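Local coordinates for DNA mismatch repair protein MutS (Thermus aquaticus, PDB 1EWQ) that binds mismatched DNA and probably carries out the recognition step of its repair, acting as an ATP-dependent DNA damage sensor with a weak ATPase activity, at residues C[165-170]-C[192-197]; C[171-176]-C[291-296]; C[251-256]-C[621-626]. One frame throughout, in Å; residues are numbered along the deposited sequence.

Contact 1. Residues C[165-170]-C[192-197]; sequences ALYDEL and DEFRKR
Y167 and F194 form the packed centre of this helix-helix contact, Y167 CE1 meeting F194 CD1 at 4.0 Å. Both residues are buried, and F194, L166 and L170 rest on I137 of strand 134-139. The axes of the two segments come no nearer than 12.4 Å, so long side chains bridge the gap.

R197 lies on the more exposed side of Y167, its chain extended from CG to NE. One face of its guanidinium is set against Y167 CB, which stands 3.4 Å above the plane and over its centre. R197 NH1 reaches the edge of the phenol ring, 3.4 Å from Y167 CD2, with the two flat groups steeply inclined, 71° apart.

The polar periphery is looser. Y167 OH donates to E193 OE2 over 3.2 Å, approaching from above the carboxylate plane, 59° out of it, and the same oxygen has a salt bridge to K163. R197 NH2 and D168 OD1 form a salt bridge at 3.3 Å, but as a hydrogen bond it is weak and bent, with 124° at the hydrogen. Both groups have a stronger partner in E254: its carboxylate takes R197 NE, and its backbone N binds D168 OD1. E193, D168 and R197 are all partly exposed.

Two helices running in broadly the same direction, 163-173 and 188-197, are thus laid on one sheet, with strand 177-180 and the short helix 182-186 between them in the chain, the alternating beta-alpha half of the RNase H-like fold of MutS domain II.

Contact 2. Residues C[171-176]-C[291-296]; sequences FRHRPA and WLRHPL
R293 and H173 cross at about a right angle, with the aliphatic part of the arginine over the imidazole. R293 CD lies 3.5 Å from the centroid of the H173 ring and 15° off its normal, a CH-pi contact over the face. The bend of the R293 chain at chi3 (-50°) places NE above the ND1 side of the ring. From there R293 NH1 donates to R172 O over 3.0 Å, with 149° at the hydrogen.

R172 runs the other way, its CB packed at 3.7 Å on R293 CG. The rim of the H294 imidazole lies over one face of the R172 guanidinium, the planes well inclined and the two side chains again crossing at about a right angle. R172 NH2 is 2.8 Å from R293 O and hydrogen-bonded to the carbonyl of M250, while NH1 forms a salt bridge with E169. The rings of H173 and H294 are oblique to each other, centroids 5.6 Å apart. F147 stacks on H173, and F249 meets H294 edge to face.

All four residues are buried. With R293 bonded to R172 O and R172 NH2 lying near R293 O, the positive arginine ends may ease the negative ends of helices 163-173 and 282-293. This is a domain interface in the MutS architecture: the end of a domain II helix abuts the end of a domain III helix.

Contact 3. Residues C[251-256]-C[621-626]; sequences RLPEAT and GIYTRI. With EDO (1,2-ethanediol), chain G.
The phenol ring of Y623 meets R251 and P253, both of which approach it obliquely. P253 crosses it at about a right angle, with CG 3.7 Å from Y623 CD2, while R251 lies alongside and points the same way, its CB 3.6 Å from Y623 OH. I649 and E652 of helix 638-652 also touch Y623. The guanidinium of R251 is 35° from the plane of the phenol; near its edge is O1 of a 1,2-ethanediol, probably from the crystallisation liquor, whose O2 donates to the carbonyl of L252.

Next to these side chains the backbones meet in a single beta bridge between R251 and G621. I622 N donates to R251 O over 3.2 Å, with 158° at the hydrogen. The same oxygen takes a CA-H...O contact from G621, which, lacking a side chain, lets the two backbones come close.

Further along, T256 takes over. With OG1 beside its own backbone N and anti to the carbonyl carbon (chi1 -67°), the hydroxyl donates to I622 O at 2.8 Å, from above the carbonyl plane. T624 N is held more closely by a water, which accepts from it and donates to T256 OG1; the direct bond from T624 N to T256 OG1, at 3.4 Å, is weak. The methyl branch packs on I622, T256 CG2 being 4.0 Å from I622 CG2.

Strand 621-625 is outermost in the sheet of the ATPase domain, and its other edge pairs with strand 657-662. The chemistry implies that a loop and the first turn of helix 254-259 satisfy the outward backbone groups of I622 and T624, using one carbonyl, one hydroxyl and one water. The T624 side chain is about 10 Å from that of S590 in the predicted ATP site.

How the contacts relate
Contacts 1 and 2 share helix 163-173, whose earlier turns pack within domain II and whose end meets domain III; contact 3 brings in the ATPase domain. Contact 2 is wholly buried and contact 3 largely so, whereas contact 1 has a partly exposed polar rim. Their chemistry differs accordingly: aromatic packing and a salt bridge in contact 1, crossed arginines and histidines in contact 2, backbone and threonine hydroxyl bonds at a strand edge in contact 3. E254 ties 1 to 3. L252 ties 2 to 3, its CD1 packing on L292 O and P295 CD, so the three form one junction between domains.

Contact 1. Residues C[165-170]-C[192-197]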
loop_
_atom_site.group_PDB
_atom_site.type_symbol
_atom_site.label_atom_id
_atom_site.label_comp_id
_atom_site.label_asym_id
_atom_site.label_seq_id
_atom_site.Cartn_x
_atom_site.Cartn_y
_atom_site.Cartn_z
ATOM N N ALA C 165 -7.532 -30.084 4.702
ATOM C CA ALA C 165 -8.587 -29.975 3.705
ATOM C C ALA C 165 -9.468 -28.766 3.990
ATOM O O ALA C 165 -9.937 -28.100 3.071
ATOM C CB ALA C 165 -9.425 -31.243 3.682
ATOM N N LEU C 166 -9.699 -28.484 5.265
ATOM C CA LEU C 166 -10.509 -27.327 5.616
ATOM C C LEU C 166 -9.825 -26.095 5.045
ATOM O O LEU C 166 -10.415 -25.359 4.260
ATOM C CB LEU C 166 -10.630 -27.172 7.132
ATOM C CG LEU C 166 -11.148 -25.789 7.559
ATOM C CD1 LEU C 166 -12.612 -25.624 7.120
ATOM C CD2 LEU C 166 -10.999 -25.629 9.065
ATOM N N TYR C 167 -8.575 -25.881 5.444
ATOM C CA TYR C 167 -7.828 -24.732 4.963
ATOM C C TYR C 167 -7.828 -24.626 3.444
ATOM O O TYR C 167 -8.023 -23.534 2.912
ATOM C CB TYR C 167 -6.392 -24.752 5.497
ATOM C CG TYR C 167 -6.291 -24.450 6.987
ATOM C CD1 TYR C 167 -7.419 -24.071 7.724
ATOM C CD2 TYR C 167 -5.074 -24.547 7.657
ATOM C CE1 TYR C 167 -7.337 -23.801 9.100
ATOM C CE2 TYR C 167 -4.978 -24.280 9.023
ATOM C CZ TYR C 167 -6.114 -23.909 9.738
ATOM O OH TYR C 167 -6.017 -23.670 11.091
ATOM N N ASP C 168 -7.630 -25.740 2.742
ATOM C CA ASP C 168 -7.638 -25.685 1.283
ATOM C C ASP C 168 -8.994 -25.274 0.732
ATOM O O ASP C 168 -9.068 -24.506 -0.221
ATOM C CB ASP C 168 -7.248 -27.028 0.662
ATOM C CG ASP C 168 -5.760 -27.275 0.693
ATOM O OD1 ASP C 168 -4.988 -26.297 0.682
ATOM O OD2 ASP C 168 -5.365 -28.455 0.706
ATOM N N GLU C 169 -10.066 -25.794 1.323
ATOM C CA GLU C 169 -11.405 -25.452 0.861
ATOM C C GLU C 169 -11.646 -23.975 1.071
ATOM O O GLU C 169 -12.261 -23.313 0.244
ATOM C CB GLU C 169 -12.484 -26.236 1.616
ATOM C CG GLU C 169 -13.020 -27.439 0.883
ATOM C CD GLU C 169 -13.448 -27.139 -0.547
ATOM O OE1 GLU C 169 -14.437 -26.418 -0.768
ATOM O OE2 GLU C 169 -12.774 -27.636 -1.458
ATOM N N LEU C 170 -11.155 -23.469 2.193
ATOM C CA LEU C 170 -11.320 -22.062 2.532
ATOM C C LEU C 170 -10.542 -21.197 1.538
ATOM O O LEU C 170 -11.079 -20.236 0.989
ATOM C CB LEU C 170 -10.831 -21.812 3.970
ATOM C CG LEU C 170 -11.086 -20.470 4.685
ATOM C CD1 LEU C 170 -10.426 -19.354 3.918
ATOM C CD2 LEU C 170 -12.568 -20.214 4.808
ATOM N N ASP C 192 -3.701 -18.557 16.049
ATOM C CA ASP C 192 -2.454 -18.023 15.521
ATOM C C ASP C 192 -2.136 -18.641 14.167
ATOM O O ASP C 192 -1.771 -17.933 13.228
ATOM C CB ASP C 192 -1.306 -18.283 16.499
ATOM C CG ASP C 192 -1.320 -17.322 17.673
ATOM O OD1 ASP C 192 -1.122 -16.104 17.449
ATOM O OD2 ASP C 192 -1.539 -17.782 18.814
ATOM N N GLU C 193 -2.275 -19.961 14.069
ATOM C CA GLU C 193 -2.013 -20.655 12.813
ATOM C C GLU C 193 -2.933 -20.086 11.745
ATOM O O GLU C 193 -2.502 -19.795 10.632
ATOM C CB GLU C 193 -2.279 -22.154 12.942
ATOM C CG GLU C 193 -1.834 -22.953 11.721
ATOM C CD GLU C 193 -2.276 -24.407 11.760
ATOM O OE1 GLU C 193 -1.592 -25.252 11.141
ATOM O OE2 GLU C 193 -3.313 -24.709 12.392
ATOM N N PHE C 194 -4.205 -19.922 12.103
ATOM C CA PHE C 194 -5.197 -19.393 11.179
ATOM C C PHE C 194 -4.879 -17.968 10.754
ATOM O O PHE C 194 -4.894 -17.652 9.566
ATOM C CB PHE C 194 -6.589 -19.413 11.805
ATOM C CG PHE C 194 -7.679 -19.051 10.842
ATOM C CD1 PHE C 194 -8.297 -20.028 10.076
ATOM C CD2 PHE C 194 -8.040 -17.722 10.649
ATOM C CE1 PHE C 194 -9.258 -19.689 9.127
ATOM C CE2 PHE C 194 -8.999 -17.371 9.701
ATOM C CZ PHE C 194 -9.609 -18.355 8.939
ATOM N N ARG C 195 -4.606 -17.108 11.729
ATOM C CA ARG C 195 -4.302 -15.711 11.442
ATOM C C ARG C 195 -3.115 -15.550 10.506
ATOM O O ARG C 195 -3.120 -14.688 9.627
ATOM C CB ARG C 195 -4.028 -14.932 12.735
ATOM C CG ARG C 195 -5.271 -14.419 13.453
ATOM C CD ARG C 195 -4.944 -13.131 14.211
ATOM N NE ARG C 195 -6.135 -12.463 14.735
ATOM C CZ ARG C 195 -6.681 -12.716 15.922
ATOM N NH1 ARG C 195 -6.145 -13.627 16.727
ATOM N NH2 ARG C 195 -7.771 -12.063 16.306
ATOM N N LYS C 196 -2.093 -16.376 10.694
ATOM C CA LYS C 196 -0.909 -16.290 9.851
ATOM C C LYS C 196 -1.207 -16.694 8.416
ATOM O O LYS C 196 -0.796 -16.017 7.475
ATOM C CB LYS C 196 0.220 -17.158 10.412
ATOM C CG LYS C 196 1.384 -16.346 10.967
ATOM C CD LYS C 196 0.927 -15.390 12.073
ATOM C CE LYS C 196 2.027 -14.407 12.472
ATOM N NZ LYS C 196 3.249 -15.080 13.009
ATOM N N ARG C 197 -1.943 -17.787 8.250
ATOM C CA ARG C 197 -2.263 -18.267 6.918
ATOM C C ARG C 197 -3.380 -17.471 6.253
ATOM O O ARG C 197 -3.356 -17.262 5.043
ATOM C CB ARG C 197 -2.616 -19.755 6.978
ATOM C CG ARG C 197 -2.898 -20.364 5.624
ATOM C CD ARG C 197 -2.786 -21.877 5.656
ATOM N NE ARG C 197 -3.324 -22.466 4.436
ATOM C CZ ARG C 197 -3.343 -23.767 4.178
ATOM N NH1 ARG C 197 -2.842 -24.623 5.058
ATOM N NH2 ARG C 197 -3.888 -24.214 3.053
#

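Contact 2. Residues C[171-176]-C[291-296]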
loop_
_atom_site.group_PDB
_atom_site.type_symbol
_atom_site.label_atom_id
_atom_site.label_comp_id
_atom_site.label_asym_id
_atom_site.label_seq_id
_atom_site.Cartn_x
_atom_site.Cartn_y
_atom_site.Cartn_z
ATOM N N PHE C 171 -9.289 -21.557 1.282
ATOM C CA PHE C 171 -8.468 -20.778 0.363
ATOM C C PHE C 171 -9.020 -20.667 -1.063
ATOM O O PHE C 171 -9.030 -19.581 -1.639
ATOM C CB PHE C 171 -7.061 -21.343 0.282
ATOM C CG PHE C 171 -6.146 -20.510 -0.542
ATOM C CD1 PHE C 171 -5.494 -19.420 0.018
ATOM C CD2 PHE C 171 -5.975 -20.775 -1.895
ATOM C CE1 PHE C 171 -4.688 -18.604 -0.755
ATOM C CE2 PHE C 171 -5.166 -19.955 -2.682
ATOM C CZ PHE C 171 -4.524 -18.873 -2.113
ATOM N N ARG C 172 -9.464 -21.778 -1.643
ATOM C CA ARG C 172 -9.989 -21.712 -3.001
ATOM C C ARG C 172 -11.191 -20.761 -3.112
ATOM O O ARG C 172 -11.524 -20.318 -4.203
ATOM C CB ARG C 172 -10.358 -23.119 -3.530
ATOM C CG ARG C 172 -10.917 -24.073 -2.487
ATOM C CD ARG C 172 -11.641 -25.319 -3.044
ATOM N NE ARG C 172 -11.124 -25.851 -4.310
ATOM C CZ ARG C 172 -11.226 -27.133 -4.671
ATOM N NH1 ARG C 172 -11.809 -28.005 -3.852
ATOM N NH2 ARG C 172 -10.776 -27.548 -5.854
ATOM N N HIS C 173 -11.835 -20.439 -1.993
ATOM C CA HIS C 173 -12.981 -19.529 -2.031
ATOM C C HIS C 173 -12.606 -18.089 -1.739
ATOM O O HIS C 173 -13.386 -17.184 -2.008
ATOM C CB HIS C 173 -14.061 -19.970 -1.044
ATOM C CG HIS C 173 -14.770 -21.225 -1.447
ATOM N ND1 HIS C 173 -15.873 -21.227 -2.274
ATOM C CD2 HIS C 173 -14.507 -22.522 -1.168
ATOM C CE1 HIS C 173 -16.259 -22.472 -2.485
ATOM N NE2 HIS C 173 -15.446 -23.277 -1.825
ATOM N N ARG C 174 -11.411 -17.881 -1.194
ATOM C CA ARG C 174 -10.940 -16.549 -0.859
ATOM C C ARG C 174 -12.051 -15.701 -0.234
ATOM O O ARG C 174 -12.466 -14.678 -0.791
ATOM C CB ARG C 174 -10.366 -15.866 -2.111
ATOM C CG ARG C 174 -9.025 -16.470 -2.597
ATOM C CD ARG C 174 -7.893 -16.305 -1.552
ATOM N NE ARG C 174 -8.267 -16.883 -0.264
ATOM C CZ ARG C 174 -7.650 -16.657 0.895
ATOM N NH1 ARG C 174 -6.586 -15.856 0.963
ATOM N NH2 ARG C 174 -8.120 -17.215 2.002
ATOM N N PRO C 175 -12.546 -16.117 0.944
ATOM C CA PRO C 175 -13.611 -15.401 1.651
ATOM C C PRO C 175 -13.140 -13.998 1.983
ATOM O O PRO C 175 -11.944 -13.764 2.104
ATOM C CB PRO C 175 -13.814 -16.238 2.903
ATOM C CG PRO C 175 -12.417 -16.702 3.193
ATOM C CD PRO C 175 -11.924 -17.123 1.821
ATOM N N ALA C 176 -14.072 -13.068 2.128
ATOM C CA ALA C 176 -13.711 -11.696 2.448
ATOM C C ALA C 176 -13.796 -11.471 3.954
ATOM O O ALA C 176 -13.226 -10.517 4.489
ATOM C CB ALA C 176 -14.641 -10.721 1.709
ATOM N N TRP C 291 -16.091 -22.525 -11.836
ATOM C CA TRP C 291 -15.665 -23.702 -12.589
ATOM C C TRP C 291 -14.176 -23.936 -12.368
ATOM O O TRP C 291 -13.743 -25.068 -12.199
ATOM C CB TRP C 291 -15.959 -23.526 -14.087
ATOM C CG TRP C 291 -17.431 -23.640 -14.444
ATOM C CD1 TRP C 291 -18.482 -23.773 -13.577
ATOM C CD2 TRP C 291 -17.997 -23.634 -15.761
ATOM N NE1 TRP C 291 -19.666 -23.851 -14.274
ATOM C CE2 TRP C 291 -19.397 -23.767 -15.616
ATOM C CE3 TRP C 291 -17.453 -23.531 -17.053
ATOM C CZ2 TRP C 291 -20.265 -23.797 -16.714
ATOM C CZ3 TRP C 291 -18.318 -23.565 -18.149
ATOM C CH2 TRP C 291 -19.709 -23.697 -17.968
ATOM N N LEU C 292 -13.393 -22.864 -12.376
ATOM C CA LEU C 292 -11.960 -22.994 -12.136
ATOM C C LEU C 292 -11.695 -23.434 -10.689
ATOM O O LEU C 292 -10.768 -24.194 -10.430
ATOM C CB LEU C 292 -11.247 -21.665 -12.416
ATOM C CG LEU C 292 -10.933 -21.334 -13.880
ATOM C CD1 LEU C 292 -10.463 -19.886 -13.984
ATOM C CD2 LEU C 292 -9.859 -22.276 -14.412
ATOM N N ARG C 293 -12.511 -22.956 -9.751
ATOM C CA ARG C 293 -12.338 -23.317 -8.339
ATOM C C ARG C 293 -12.482 -24.838 -8.152
ATOM O O ARG C 293 -11.747 -25.453 -7.382
ATOM C CB ARG C 293 -13.389 -22.603 -7.461
ATOM C CG ARG C 293 -12.886 -22.183 -6.090
ATOM C CD ARG C 293 -14.009 -21.998 -5.065
ATOM N NE ARG C 293 -15.114 -21.160 -5.529
ATOM C CZ ARG C 293 -14.980 -19.919 -5.971
ATOM N NH1 ARG C 293 -13.775 -19.368 -6.019
ATOM N NH2 ARG C 293 -16.049 -19.224 -6.337
ATOM N N HIS C 294 -13.441 -25.430 -8.860
ATOM C CA HIS C 294 -13.702 -26.868 -8.769
ATOM C C HIS C 294 -13.831 -27.532 -10.138
ATOM O O HIS C 294 -14.940 -27.696 -10.647
ATOM C CB HIS C 294 -14.995 -27.116 -7.986
ATOM C CG HIS C 294 -14.932 -26.672 -6.559
ATOM N ND1 HIS C 294 -14.472 -27.484 -5.545
ATOM C CD2 HIS C 294 -15.240 -25.490 -5.984
ATOM C CE1 HIS C 294 -14.498 -26.819 -4.404
ATOM N NE2 HIS C 294 -14.960 -25.606 -4.645
ATOM N N PRO C 295 -12.697 -27.905 -10.759
ATOM C CA PRO C 295 -12.750 -28.562 -12.072
ATOM C C PRO C 295 -13.498 -29.884 -11.905
ATOM O O PRO C 295 -13.423 -30.511 -10.846
ATOM C CB PRO C 295 -11.272 -28.785 -12.425
ATOM C CG PRO C 295 -10.559 -27.678 -11.649
ATOM C CD PRO C 295 -11.307 -27.650 -10.335
ATOM N N LEU C 296 -14.199 -30.312 -12.949
ATOM C CA LEU C 296 -14.978 -31.553 -12.918
ATOM C C LEU C 296 -14.146 -32.831 -13.112
ATOM O O LEU C 296 -13.029 -32.796 -13.615
ATOM C CB LEU C 296 -16.067 -31.505 -14.004
ATOM C CG LEU C 296 -16.925 -30.239 -14.124
ATOM C CD1 LEU C 296 -17.925 -30.421 -15.265
ATOM C CD2 LEU C 296 -17.656 -29.954 -12.815
#

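Contact 3. Residues C[251-256]-C[621-626]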
loop_
_atom_site.group_PDB
_atom_site.type_symbol
_atom_site.label_atom_id
_atom_site.label_comp_id
_atom_site.label_asym_id
_atom_site.label_seq_id
_atom_site.Cartn_x
_atom_site.Cartn_y
_atom_site.Cartn_z
ATOM N N ARG C 251 -9.127 -31.859 -6.912
ATOM C CA ARG C 251 -8.517 -31.233 -5.748
ATOM C C ARG C 251 -7.478 -30.199 -6.208
ATOM O O ARG C 251 -6.624 -30.499 -7.051
ATOM C CB ARG C 251 -7.816 -32.291 -4.895
ATOM C CG ARG C 251 -8.715 -33.398 -4.356
ATOM C CD ARG C 251 -9.548 -32.879 -3.206
ATOM N NE ARG C 251 -10.275 -33.939 -2.517
ATOM C CZ ARG C 251 -10.842 -33.799 -1.319
ATOM N NH1 ARG C 251 -10.769 -32.641 -0.666
ATOM N NH2 ARG C 251 -11.479 -34.825 -0.775
ATOM N N LEU C 252 -7.555 -28.994 -5.645
ATOM C CA LEU C 252 -6.610 -27.917 -5.951
ATOM C C LEU C 252 -6.112 -27.268 -4.652
ATOM O O LEU C 252 -6.593 -26.211 -4.246
ATOM C CB LEU C 252 -7.262 -26.852 -6.834
ATOM C CG LEU C 252 -7.619 -27.248 -8.269
ATOM C CD1 LEU C 252 -8.369 -26.096 -8.929
ATOM C CD2 LEU C 252 -6.365 -27.588 -9.049
ATOM N N PRO C 253 -5.148 -27.909 -3.979
ATOM C CA PRO C 253 -4.601 -27.373 -2.728
ATOM C C PRO C 253 -4.158 -25.923 -2.894
ATOM O O PRO C 253 -3.903 -25.466 -4.009
ATOM C CB PRO C 253 -3.415 -28.297 -2.446
ATOM C CG PRO C 253 -3.867 -29.598 -3.002
ATOM C CD PRO C 253 -4.519 -29.197 -4.318
ATOM N N GLU C 254 -4.068 -25.203 -1.781
ATOM C CA GLU C 254 -3.623 -23.818 -1.813
ATOM C C GLU C 254 -2.238 -23.707 -2.458
ATOM O O GLU C 254 -1.987 -22.814 -3.265
ATOM C CB GLU C 254 -3.560 -23.237 -0.396
ATOM C CG GLU C 254 -3.103 -21.775 -0.364
ATOM C CD GLU C 254 -3.039 -21.207 1.049
ATOM O OE1 GLU C 254 -3.906 -21.570 1.882
ATOM O OE2 GLU C 254 -2.130 -20.385 1.311
ATOM N N ALA C 255 -1.340 -24.615 -2.095
ATOM C CA ALA C 255 0.016 -24.590 -2.642
ATOM C C ALA C 255 -0.015 -24.616 -4.167
ATOM O O ALA C 255 0.745 -23.913 -4.830
ATOM C CB ALA C 255 0.812 -25.779 -2.113
ATOM N N THR C 256 -0.911 -25.432 -4.709
ATOM C CA THR C 256 -1.071 -25.577 -6.150
ATOM C C THR C 256 -1.656 -24.324 -6.791
ATOM O O THR C 256 -1.135 -23.825 -7.789
ATOM C CB THR C 256 -1.990 -26.769 -6.471
ATOM O OG1 THR C 256 -1.339 -27.983 -6.089
ATOM C CG2 THR C 256 -2.334 -26.803 -7.952
ATOM N N GLY C 621 -6.771 -34.627 -8.973
ATOM C CA GLY C 621 -6.142 -33.505 -8.295
ATOM C C GLY C 621 -4.761 -33.188 -8.838
ATOM O O GLY C 621 -4.101 -34.044 -9.431
ATOM N N ILE C 622 -4.333 -31.946 -8.667
ATOM C CA ILE C 622 -3.005 -31.539 -9.115
ATOM C C ILE C 622 -2.236 -31.125 -7.872
ATOM O O ILE C 622 -2.670 -30.234 -7.139
ATOM C CB ILE C 622 -3.074 -30.359 -10.080
ATOM C CG1 ILE C 622 -3.818 -30.772 -11.353
ATOM C CG2 ILE C 622 -1.670 -29.874 -10.396
ATOM C CD1 ILE C 622 -4.161 -29.610 -12.269
ATOM N N TYR C 623 -1.104 -31.783 -7.631
ATOM C CA TYR C 623 -0.284 -31.499 -6.456
ATOM C C TYR C 623 1.114 -31.036 -6.831
ATOM O O TYR C 623 1.874 -31.769 -7.459
ATOM C CB TYR C 623 -0.193 -32.742 -5.565
ATOM C CG TYR C 623 -1.544 -33.309 -5.199
ATOM C CD1 TYR C 623 -2.044 -34.456 -5.829
ATOM C CD2 TYR C 623 -2.345 -32.679 -4.246
ATOM C CE1 TYR C 623 -3.316 -34.965 -5.516
ATOM C CE2 TYR C 623 -3.617 -33.173 -3.930
ATOM C CZ TYR C 623 -4.096 -34.315 -4.567
ATOM O OH TYR C 623 -5.360 -34.779 -4.251
ATOM N N THR C 624 1.451 -29.817 -6.423
ATOM C CA THR C 624 2.746 -29.240 -6.729
ATOM C C THR C 624 3.653 -29.052 -5.518
ATOM O O THR C 624 3.196 -28.924 -4.377
ATOM C CB THR C 624 2.583 -27.854 -7.404
ATOM O OG1 THR C 624 1.985 -26.936 -6.478
ATOM C CG2 THR C 624 1.700 -27.957 -8.643
ATOM N N ARG C 625 4.949 -29.032 -5.808
ATOM C CA ARG C 625 6.012 -28.804 -4.838
ATOM C C ARG C 625 7.030 -28.061 -5.718
ATOM O O ARG C 625 8.042 -28.623 -6.135
ATOM C CB ARG C 625 6.582 -30.138 -4.330
ATOM C CG ARG C 625 7.384 -30.060 -3.016
ATOM C CD ARG C 625 8.540 -29.064 -3.066
ATOM N NE ARG C 625 8.089 -27.680 -2.905
ATOM C CZ ARG C 625 8.779 -26.613 -3.311
ATOM N NH1 ARG C 625 9.953 -26.756 -3.913
ATOM N NH2 ARG C 625 8.295 -25.394 -3.106
ATOM N N ILE C 626 6.722 -26.796 -6.017
ATOM C CA ILE C 626 7.545 -25.955 -6.896
ATOM C C ILE C 626 7.965 -24.626 -6.285
ATOM O O ILE C 626 7.175 -23.968 -5.609
ATOM C CB ILE C 626 6.783 -25.629 -8.212
ATOM C CG1 ILE C 626 6.371 -26.913 -8.927
ATOM C CG2 ILE C 626 7.660 -24.794 -9.135
ATOM C CD1 ILE C 626 5.342 -26.688 -10.039
HETATM C C1 EDO G . -8.625 -29.384 -2.713
HETATM O O1 EDO G . -7.950 -30.165 -1.698
HETATM C C2 EDO G . -9.135 -28.096 -2.127
HETATM O O2 EDO G . -8.784 -27.026 -2.984
HETATM O O HOH W 1 0.267 -28.964 -4.007
#